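HIGH affinity ribose transport protein RBSD (Bacillus subtilis, PDB 1OGD) probably catalyses the interconversion of the beta-pyranose and beta-furanose forms of D-ribose, and binds beta-D-ribopyranose. Local coordinates at residues 25-30 against 120-125. Numbering follows the deposited sequence.
Sequences VIADAG and YANCIL. With RIP (beta-D-ribopyranose), chain G.
I26 and C123 form an antiparallel hydrogen-bonded pair: I26 N gives its hydrogen almost straight to C123 O (2.9 Å, 174° at the hydrogen), and C123 N returns a bond to I26 O. The neighbouring pair V25 and I124 is non-hydrogen-bonded, and V25 CG2 touches I124 CG1 at 3.7 Å. On the other face of the sheet the tip of I26, CD1, packs on L125 CD1 and, slightly farther off, on C123 SG; helix 51-61 covers that face.

The two segments stay side by side through A27-N122 and D28-A121, then part at the sugar. The D28 side chain runs from the 120-125 backbone to the ribose. Its CB lies 3.6 Å from A121 O, and CG, set between the backbone N and the carbonyl carbon (chi1 57°), is 3.4 Å from RIP O2, a turn that carries both carboxylate oxygens to the ribose. OD1 accepts a very short bond from RIP O3 (2.5 Å) and a weak one from A121 N. OD2 accepts from RIP O2 at 2.7 Å and, on its anti side, from G30 N at 2.8 Å, closing an Asx turn that ties the carboxylate to its own loop. Y120 N reaches RIP O3 through a weak bond, while RIP C4 lies 4.2 Å above the centre of the Y120 ring. H98 of the same chain and H20 of the second subunit also hydrogen-bond the sugar. The loops flanking this strand pair, with D28 and Y120, form part of the ribopyranose site of the RbsD/FucU family, completed across a subunit interface.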
loop_
_atom_site.group_PDB
_atom_site.type_symbol
_atom_site.label_atom_id
_atom_site.label_comp_id
_atom_site.label_asym_id
_atom_site.label_seq_id
_atom_site.Cartn_x
_atom_site.Cartn_y
_atom_site.Cartn_z
ATOM N N VAL A 25 10.761 -21.285 -11.549
ATOM C CA VAL A 25 11.858 -22.086 -11.037
ATOM C C VAL A 25 11.382 -23.087 -9.995
ATOM O O VAL A 25 10.532 -22.768 -9.167
ATOM C CB VAL A 25 12.939 -21.174 -10.385
ATOM C CG1 VAL A 25 14.117 -22.013 -9.886
ATOM C CG2 VAL A 25 13.414 -20.131 -11.387
ATOM N N ILE A 26 11.906 -24.308 -10.063
ATOM C CA ILE A 26 11.590 -25.332 -9.075
ATOM C C ILE A 26 12.923 -25.447 -8.361
ATOM O O ILE A 26 13.949 -25.688 -8.996
ATOM C CB ILE A 26 11.225 -26.682 -9.715
ATOM C CG1 ILE A 26 9.951 -26.532 -10.550
ATOM C CG2 ILE A 26 10.986 -27.715 -8.620
ATOM C CD1 ILE A 26 9.617 -27.754 -11.392
ATOM N N ALA A 27 12.923 -25.268 -7.049
ATOM C CA ALA A 27 14.182 -25.283 -6.320
ATOM C C ALA A 27 14.261 -26.233 -5.151
ATOM O O ALA A 27 13.241 -26.659 -4.613
ATOM C CB ALA A 27 14.486 -23.865 -5.831
ATOM N N ASP A 28 15.491 -26.567 -4.763
ATOM C CA ASP A 28 15.697 -27.407 -3.597
ATOM C C ASP A 28 15.623 -26.448 -2.409
ATOM O O ASP A 28 15.463 -25.238 -2.602
ATOM C CB ASP A 28 17.048 -28.148 -3.663
ATOM C CG ASP A 28 18.251 -27.217 -3.802
ATOM O OD1 ASP A 28 19.143 -27.555 -4.613
ATOM O OD2 ASP A 28 18.329 -26.179 -3.105
ATOM N N ALA A 29 15.725 -26.976 -1.195
ATOM C CA ALA A 29 15.617 -26.154 0.003
ATOM C C ALA A 29 16.718 -25.114 0.234
ATOM O O ALA A 29 16.591 -24.260 1.120
ATOM C CB ALA A 29 15.498 -27.054 1.227
ATOM N N GLY A 30 17.780 -25.159 -0.561
ATOM C CA GLY A 30 18.863 -24.220 -0.342
ATOM C C GLY A 30 19.023 -23.074 -1.318
ATOM O O GLY A 30 19.711 -22.108 -1.008
ATOM N N TYR A 120 22.105 -29.258 -6.092
ATOM C CA TYR A 120 21.687 -28.762 -7.398
ATOM C C TYR A 120 20.392 -29.320 -7.983
ATOM O O TYR A 120 20.262 -29.470 -9.200
ATOM C CB TYR A 120 22.830 -28.941 -8.396
ATOM C CG TYR A 120 24.150 -28.416 -7.873
ATOM C CD1 TYR A 120 24.997 -29.231 -7.119
ATOM C CD2 TYR A 120 24.527 -27.089 -8.088
ATOM C CE1 TYR A 120 26.188 -28.732 -6.590
ATOM C CE2 TYR A 120 25.712 -26.582 -7.565
ATOM C CZ TYR A 120 26.537 -27.409 -6.817
ATOM O OH TYR A 120 27.708 -26.909 -6.294
ATOM N N ALA A 121 19.434 -29.622 -7.117
ATOM C CA ALA A 121 18.150 -30.121 -7.576
ATOM C C ALA A 121 17.276 -28.900 -7.867
ATOM O O ALA A 121 16.321 -28.631 -7.143
ATOM C CB ALA A 121 17.503 -30.988 -6.507
ATOM N N ASN A 122 17.635 -28.157 -8.915
ATOM C CA ASN A 122 16.894 -26.965 -9.327
ATOM C C ASN A 122 16.773 -26.928 -10.844
ATOM O O ASN A 122 17.657 -27.395 -11.557
ATOM C CB ASN A 122 17.610 -25.666 -8.915
ATOM C CG ASN A 122 18.099 -25.676 -7.483
ATOM O OD1 ASN A 122 19.288 -25.875 -7.229
ATOM N ND2 ASN A 122 17.191 -25.456 -6.538
ATOM N N CYS A 123 15.683 -26.364 -11.344
ATOM C CA CYS A 123 15.528 -26.228 -12.784
ATOM C C CYS A 123 14.552 -25.116 -13.124
ATOM O O CYS A 123 13.664 -24.785 -12.339
ATOM C CB CYS A 123 15.060 -27.541 -13.422
ATOM S SG CYS A 123 13.346 -27.955 -13.121
ATOM N N ILE A 124 14.744 -24.537 -14.300
ATOM C CA ILE A 124 13.887 -23.477 -14.793
ATOM C C ILE A 124 13.058 -24.048 -15.936
ATOM O O ILE A 124 13.603 -24.662 -16.861
ATOM C CB ILE A 124 14.716 -22.292 -15.337
ATOM C CG1 ILE A 124 15.368 -21.539 -14.175
ATOM C CG2 ILE A 124 13.832 -21.365 -16.164
ATOM C CD1 ILE A 124 16.332 -20.449 -14.620
ATOM N N LEU A 125 11.744 -23.870 -15.862
ATOM C CA LEU A 125 10.865 -24.344 -16.924
ATOM C C LEU A 125 10.452 -23.126 -17.737
ATOM O O LEU A 125 9.918 -22.160 -17.189
ATOM C CB LEU A 125 9.619 -25.020 -16.347
ATOM C CG LEU A 125 9.831 -26.206 -15.406
ATOM C CD1 LEU A 125 8.479 -26.756 -14.977
ATOM C CD2 LEU A 125 10.655 -27.279 -16.100
HETATM C C1 RIP G . 22.251 -23.609 -3.366
HETATM C C2 RIP G . 21.394 -24.759 -3.830
HETATM C C3 RIP G . 22.236 -25.717 -4.660
HETATM C C4 RIP G . 23.498 -26.201 -3.955
HETATM C C5 RIP G . 24.286 -24.969 -3.526
HETATM O O1 RIP G . 22.609 -22.765 -4.441
HETATM O O2 RIP G . 20.873 -25.396 -2.683
HETATM O O3 RIP G . 21.461 -26.809 -5.081
HETATM O O4 RIP G . 23.183 -26.954 -2.800
HETATM O O5 RIP G . 23.492 -24.044 -2.751
#